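Local atomic coordinates of tonb-dependent siderophore receptor (Acinetobacter baumannii, PDB entry 5FP1), a protein that probably takes up iron across the bacterial outer membrane by binding iron-chelating siderophores and may recognise ferric enterobactin. Residues S48-L51 with I52-T55; R109-F112 with A113-Q116; T608-S611 with I612-G615. All coordinates share one frame; numbering follows the deposited sequence.

In the fold
From the N terminus, the chain first forms the short helix that holds contact 1, S48-L51 with I52-T55, directly after strand 43-47 of the plug. Contact 2, R109-F112 with A113-Q116, comes later in the same plug and turns the chain into strand 114-121, the partner of strand 43-47. The two are in series, neither enclosing the other, yet they touch: Ile52 CD1 lies 3.4 Å from Met111 CE. Contact 3, T608-S611 with I612-G615, belongs to the barrel and forms a tight turn at the end of hairpin strand 606-609. Its centre is about 43 Å from that of contact 1 and about 41 Å from that of contact 2.

Contact 1 (S48-L51 with I52-T55); sequences SKQL and IEDT
Gln50 reaches along the helix to Asp54, one turn further on. Its CB steps to a CG that lies anti to the backbone N (chi1 -171°), and a bend at the next bond (chi2 62°) swings the amide toward Asp54. Gln50 CG and CD approach Asp54 OD1 without bonding to it, and at the tip Gln50 NE2 donates to that oxygen over 2.8 Å. The acceptor lies in the plane of the amide, but the N-H arrives from above the carboxylate plane. Gln50 OE1 accepts a hydrogen bond from a water that also donates to Glu53 OE1. A second water accepts from NE2 and donates to Glu53 OE1, so two waters join the amide to Glu53. Lys49 bends at its last torsion to bring NZ 3.0 Å from Glu53 OE2, a salt bridge that meets the carboxylate on its syn side, somewhat out of its plane. Arg671 and Trp629 of the barrel also hold the Asp54 carboxylate. Leu51 O accepts from Thr55 N and, over 2.9 Å, from Thr55 OG1, on opposite faces of its carbonyl plane. Ser48 OG accepts from Leu51 N: an N-cap opening a short alpha-helix with i to i+4 side-chain pairs, on the plug facing the barrel wall.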
loop_
_atom_site.group_PDB
_atom_site.type_symbol
_atom_site.label_atom_id
_atom_site.label_comp_id
_atom_site.label_asym_id
_atom_site.label_seq_id
_atom_site.Cartn_x
_atom_site.Cartn_y
_atom_site.Cartn_z
ATOM N N SER A 48 11.911 -6.293 -6.387
ATOM C CA SER A 48 12.623 -7.554 -6.217
ATOM C C SER A 48 13.367 -7.651 -4.879
ATOM O O SER A 48 13.678 -6.650 -4.242
ATOM C CB SER A 48 13.621 -7.733 -7.354
ATOM O OG SER A 48 14.638 -6.761 -7.266
ATOM N N LYS A 49 13.680 -8.874 -4.496
ATOM C CA LYS A 49 14.535 -9.179 -3.349
ATOM C C LYS A 49 15.813 -8.361 -3.386
ATOM O O LYS A 49 16.197 -7.742 -2.381
ATOM C CB LYS A 49 14.850 -10.666 -3.338
ATOM C CG LYS A 49 15.692 -11.147 -2.167
ATOM C CD LYS A 49 15.873 -12.656 -2.273
ATOM C CE LYS A 49 16.413 -13.292 -1.003
ATOM N NZ LYS A 49 17.851 -13.014 -0.866
ATOM N N GLN A 50 16.458 -8.299 -4.541
ATOM C CA GLN A 50 17.747 -7.611 -4.598
ATOM C C GLN A 50 17.579 -6.111 -4.435
ATOM O O GLN A 50 18.410 -5.458 -3.810
ATOM C CB GLN A 50 18.517 -7.920 -5.894
ATOM C CG GLN A 50 19.955 -7.382 -5.885
ATOM C CD GLN A 50 20.793 -7.996 -4.788
ATOM O OE1 GLN A 50 20.843 -9.215 -4.651
ATOM N NE2 GLN A 50 21.409 -7.160 -3.971
ATOM N N LEU A 51 16.521 -5.559 -5.010
ATOM C CA LEU A 51 16.249 -4.145 -4.831
ATOM C C LEU A 51 15.984 -3.835 -3.363
ATOM O O LEU A 51 16.467 -2.828 -2.837
ATOM C CB LEU A 51 15.078 -3.689 -5.705
ATOM C CG LEU A 51 14.733 -2.197 -5.690
ATOM C CD1 LEU A 51 15.894 -1.331 -6.165
ATOM C CD2 LEU A 51 13.540 -1.916 -6.586
ATOM N N ILE A 52 15.235 -4.704 -2.709
ATOM C CA ILE A 52 14.920 -4.550 -1.288
ATOM C C ILE A 52 16.229 -4.576 -0.469
ATOM O O ILE A 52 16.466 -3.728 0.394
ATOM C CB ILE A 52 13.925 -5.627 -0.830
ATOM C CG1 ILE A 52 12.527 -5.355 -1.462
ATOM C CG2 ILE A 52 13.831 -5.655 0.689
ATOM C CD1 ILE A 52 11.577 -6.516 -1.347
ATOM N N GLU A 53 17.114 -5.508 -0.787
ATOM C CA GLU A 53 18.427 -5.559 -0.117
ATOM C C GLU A 53 19.325 -4.359 -0.383
ATOM O O GLU A 53 19.948 -3.836 0.531
ATOM C CB GLU A 53 19.135 -6.888 -0.451
ATOM C CG GLU A 53 18.499 -8.010 0.364
ATOM C CD GLU A 53 18.974 -9.408 0.012
ATOM O OE1 GLU A 53 20.047 -9.544 -0.626
ATOM O OE2 GLU A 53 18.248 -10.366 0.385
ATOM N N ASP A 54 19.384 -3.915 -1.624
ATOM C CA ASP A 54 20.209 -2.798 -1.994
ATOM C C ASP A 54 19.772 -1.498 -1.302
ATOM O O ASP A 54 20.616 -0.659 -0.925
ATOM C CB ASP A 54 20.122 -2.563 -3.495
ATOM C CG ASP A 54 21.047 -3.469 -4.305
ATOM O OD1 ASP A 54 21.716 -4.361 -3.724
ATOM O OD2 ASP A 54 21.042 -3.275 -5.539
ATOM N N THR A 55 18.454 -1.292 -1.189
ATOM C CA THR A 55 17.948 -0.036 -0.645
ATOM C C THR A 55 17.783 -0.058 0.862
ATOM O O THR A 55 17.683 0.983 1.473
ATOM C CB THR A 55 16.572 0.336 -1.252
ATOM O OG1 THR A 55 15.645 -0.739 -1.080
ATOM C CG2 THR A 55 16.724 0.659 -2.725
HETATM O O HOH W 1 15.583 -8.865 0.235
HETATM O O HOH W 2 22.519 -7.974 -1.229
HETATM O O HOH W 3 19.631 -10.835 -2.951
#

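Contact 2 (R109-F112 with A113-Q116); sequences REMF and AVEQ
Glu110 and Met111 both meet Val114 across a tight turn. Glu110 O lies 3.5 Å from Val114 CG2 and accepts from a water that in turn accepts from Ala113 N. The Glu110 side chain curls back on its own segment, where Glu110 OE1 accepts from Phe112 N at 2.9 Å, nearly along the C-O axis, and weakly from Met111 N; OE2 is paired with Arg200 and Arg163 of the barrel. Met111 O then accepts from Val114 N over 3.0 Å, the donor standing well above the carbonyl plane, closing a type I beta turn from Met111 to Val114. Bends at chi2 and chi3 fold the Met111 thioether so that Met111 CE comes 3.9 Å from Val114 CG1. At Phe112, CG sits between the backbone N and the carbonyl carbon (chi1 84°), which carries the ring over toward Ala113. The methyl CB of Ala113 lies over the centre of one face, 4.2 Å from the Phe112 ring centroid, in a CH-pi contact. Tyr222 of the barrel also meets this ring. The buried turn thus divides its chemistry: Met111 and Val114 pack within the plug, Phe112 and Ala113 face the barrel, and the Glu110 carboxylate joins backbone N-H groups to two arginines that probably favour its negative charge.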
loop_
_atom_site.group_PDB
_atom_site.type_symbol
_atom_site.label_atom_id
_atom_site.label_comp_id
_atom_site.label_asym_id
_atom_site.label_seq_id
_atom_site.Cartn_x
_atom_site.Cartn_y
_atom_site.Cartn_z
ATOM N N ARG A 109 2.901 -1.615 7.040
ATOM C CA ARG A 109 3.454 -2.953 6.826
ATOM C C ARG A 109 4.985 -2.925 6.776
ATOM O O ARG A 109 5.573 -1.986 6.219
ATOM C CB ARG A 109 2.887 -3.556 5.555
ATOM C CG ARG A 109 1.394 -3.834 5.671
ATOM C CD ARG A 109 0.722 -4.029 4.327
ATOM N NE ARG A 109 -0.718 -4.260 4.458
ATOM C CZ ARG A 109 -1.615 -3.331 4.743
ATOM N NH1 ARG A 109 -1.246 -2.060 4.893
ATOM N NH2 ARG A 109 -2.893 -3.676 4.872
ATOM N N GLU A 110 5.588 -3.952 7.377
ATOM C CA GLU A 110 7.040 -4.141 7.416
ATOM C C GLU A 110 7.555 -4.980 6.267
ATOM O O GLU A 110 6.810 -5.768 5.657
ATOM C CB GLU A 110 7.463 -4.864 8.709
ATOM C CG GLU A 110 8.257 -4.004 9.687
ATOM C CD GLU A 110 9.763 -3.992 9.429
ATOM O OE1 GLU A 110 10.242 -4.851 8.677
ATOM O OE2 GLU A 110 10.475 -3.109 9.992
ATOM N N MET A 111 8.854 -4.871 6.030
ATOM C CA MET A 111 9.487 -5.666 4.971
ATOM C C MET A 111 10.263 -6.890 5.485
ATOM O O MET A 111 10.765 -7.652 4.667
ATOM C CB MET A 111 10.429 -4.789 4.156
ATOM C CG MET A 111 9.733 -3.667 3.381
ATOM S SD MET A 111 8.558 -4.280 2.157
ATOM C CE MET A 111 9.721 -4.942 0.970
ATOM N N PHE A 112 10.358 -7.103 6.802
ATOM C CA PHE A 112 11.309 -8.119 7.303
ATOM C C PHE A 112 10.989 -9.530 6.856
ATOM O O PHE A 112 11.899 -10.319 6.647
ATOM C CB PHE A 112 11.499 -8.086 8.827
ATOM C CG PHE A 112 10.473 -8.856 9.609
ATOM C CD1 PHE A 112 9.249 -8.283 9.931
ATOM C CD2 PHE A 112 10.756 -10.136 10.089
ATOM C CE1 PHE A 112 8.313 -8.962 10.679
ATOM C CE2 PHE A 112 9.827 -10.814 10.860
ATOM C CZ PHE A 112 8.601 -10.236 11.146
ATOM N N ALA A 113 9.718 -9.864 6.689
ATOM C CA ALA A 113 9.351 -11.199 6.245
ATOM C C ALA A 113 8.972 -11.254 4.774
ATOM O O ALA A 113 8.372 -12.232 4.334
ATOM C CB ALA A 113 8.198 -11.721 7.068
ATOM N N VAL A 114 9.324 -10.220 4.030
ATOM C CA VAL A 114 8.898 -10.080 2.634
ATOM C C VAL A 114 10.013 -10.485 1.662
ATOM O O VAL A 114 11.103 -9.950 1.709
ATOM C CB VAL A 114 8.480 -8.638 2.324
ATOM C CG1 VAL A 114 8.092 -8.485 0.863
ATOM C CG2 VAL A 114 7.330 -8.211 3.203
ATOM N N GLU A 115 9.691 -11.408 0.760
ATOM C CA GLU A 115 10.570 -11.806 -0.352
ATOM C C GLU A 115 10.575 -10.753 -1.475
ATOM O O GLU A 115 11.619 -10.277 -1.918
ATOM C CB GLU A 115 10.037 -13.147 -0.900
ATOM C CG GLU A 115 10.849 -13.752 -2.040
ATOM C CD GLU A 115 12.157 -14.399 -1.569
ATOM O OE1 GLU A 115 12.358 -14.609 -0.351
ATOM O OE2 GLU A 115 12.995 -14.694 -2.428
ATOM N N GLN A 116 9.376 -10.388 -1.938
ATOM C CA GLN A 116 9.206 -9.383 -2.992
ATOM C C GLN A 116 7.813 -8.789 -2.916
ATOM O O GLN A 116 6.963 -9.327 -2.240
ATOM C CB GLN A 116 9.428 -9.987 -4.393
ATOM C CG GLN A 116 8.418 -11.031 -4.789
ATOM C CD GLN A 116 8.921 -11.973 -5.872
ATOM O OE1 GLN A 116 10.103 -12.288 -5.929
ATOM N NE2 GLN A 116 8.014 -12.458 -6.696
HETATM O O HOH W 4 7.012 -8.321 6.941
HETATM O O HOH W 5 12.823 -8.128 3.163
#

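Contact 3 (T608-S611 with I612-G615); sequences TDQS and IYNG
Gln610 and Tyr613 meet on the compact side of this turn. Gln610 O accepts from Tyr613 N at 2.8 Å, and Ser611 O from Asn614 N at 3.0 Å; both donors stand above their carbonyl planes, in the i to i+3 pattern of a 3-10 turn. Beside the first bond, Tyr613 CD2 comes 4.0 Å from Gln610 CB, and the Gln610 amide is turned at nearly a right angle to the ring (80°). Ile612 covers one face of the same ring: with CG1 between its backbone N and carbonyl carbon (chi1 59°), that atom sits 3.7 Å above the Tyr613 plane, over the centre. Asn614 lays its amide carbon CG 3.1 Å from Ser611 O, while its OD1 accepts from Asn598 N. On the solvent side, where Asp609 and Ile612 are both exposed, T608-S611 and I612-G615 meet only loosely: Ile612 CG1 comes no nearer than 3.9 Å to Asp609 O. Asp609 is instead bonded within its own segment. Asp609 OD1 accepts from Ser611 N at 2.9 Å, an Asx turn, and Asp609 OD2 from Ser611 OG at 2.7 Å, both donors reaching the carboxylate from out of its plane. The turn follows strand 606-609, which pairs antiparallel with strand 600-603, and leads on toward barrel strand 624-635; Tyr613 rests against the loop residues Asn598, Val654 and Ala655.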
loop_
_atom_site.group_PDB
_atom_site.type_symbol
_atom_site.label_atom_id
_atom_site.label_comp_id
_atom_site.label_asym_id
_atom_site.label_seq_id
_atom_site.Cartn_x
_atom_site.Cartn_y
_atom_site.Cartn_z
ATOM N N THR A 608 -21.387 21.926 -1.226
ATOM C CA THR A 608 -20.811 22.788 -2.250
ATOM C C THR A 608 -20.756 21.994 -3.537
ATOM O O THR A 608 -20.245 20.867 -3.555
ATOM C CB THR A 608 -19.389 23.211 -1.868
ATOM O OG1 THR A 608 -18.567 22.046 -1.804
ATOM C CG2 THR A 608 -19.366 23.889 -0.513
ATOM N N ASP A 609 -21.309 22.553 -4.600
ATOM C CA ASP A 609 -21.316 21.889 -5.891
ATOM C C ASP A 609 -19.908 21.862 -6.498
ATOM O O ASP A 609 -19.216 22.873 -6.532
ATOM C CB ASP A 609 -22.271 22.592 -6.837
ATOM C CG ASP A 609 -22.364 21.901 -8.189
ATOM O OD1 ASP A 609 -21.884 20.757 -8.330
ATOM O OD2 ASP A 609 -22.918 22.502 -9.111
ATOM N N GLN A 610 -19.470 20.691 -6.945
ATOM C CA GLN A 610 -18.121 20.547 -7.482
ATOM C C GLN A 610 -18.120 20.405 -8.998
ATOM O O GLN A 610 -17.073 20.124 -9.590
ATOM C CB GLN A 610 -17.409 19.347 -6.832
ATOM C CG GLN A 610 -17.161 19.534 -5.353
ATOM C CD GLN A 610 -16.395 18.389 -4.704
ATOM O OE1 GLN A 610 -16.729 17.209 -4.864
ATOM N NE2 GLN A 610 -15.371 18.742 -3.957
ATOM N N SER A 611 -19.260 20.635 -9.650
ATOM C CA SER A 611 -19.299 20.543 -11.108
ATOM C C SER A 611 -18.412 21.611 -11.729
ATOM O O SER A 611 -17.880 21.436 -12.819
ATOM C CB SER A 611 -20.745 20.650 -11.639
ATOM O OG SER A 611 -21.297 21.883 -11.227
ATOM N N ILE A 612 -18.180 22.703 -11.009
ATOM C CA ILE A 612 -17.248 23.729 -11.497
ATOM C C ILE A 612 -15.814 23.220 -11.597
ATOM O O ILE A 612 -14.963 23.845 -12.236
ATOM C CB ILE A 612 -17.262 24.986 -10.600
ATOM C CG1 ILE A 612 -16.875 24.634 -9.168
ATOM C CG2 ILE A 612 -18.657 25.595 -10.590
ATOM C CD1 ILE A 612 -16.693 25.854 -8.273
ATOM N N TYR A 613 -15.531 22.080 -10.964
ATOM C CA TYR A 613 -14.186 21.488 -11.058
ATOM C C TYR A 613 -14.099 20.321 -12.040
ATOM O O TYR A 613 -13.066 19.637 -12.138
ATOM C CB TYR A 613 -13.728 21.046 -9.664
ATOM C CG TYR A 613 -13.791 22.139 -8.648
ATOM C CD1 TYR A 613 -13.136 23.336 -8.855
ATOM C CD2 TYR A 613 -14.458 21.953 -7.433
ATOM C CE1 TYR A 613 -13.165 24.344 -7.903
ATOM C CE2 TYR A 613 -14.507 22.966 -6.492
ATOM C CZ TYR A 613 -13.852 24.144 -6.732
ATOM O OH TYR A 613 -13.876 25.122 -5.790
ATOM N N ASN A 614 -15.179 20.082 -12.775
ATOM C CA ASN A 614 -15.157 19.076 -13.836
ATOM C C ASN A 614 -14.014 19.376 -14.810
ATOM O O ASN A 614 -13.828 20.523 -15.236
ATOM C CB ASN A 614 -16.493 19.023 -14.583
ATOM C CG ASN A 614 -17.618 18.444 -13.760
ATOM O OD1 ASN A 614 -17.436 17.984 -12.635
ATOM N ND2 ASN A 614 -18.809 18.450 -14.338
ATOM N N GLY A 615 -13.199 18.358 -15.093
ATOM C CA GLY A 615 -11.993 18.519 -15.893
ATOM C C GLY A 615 -10.694 18.705 -15.112
ATOM O O GLY A 615 -9.630 18.640 -15.698
#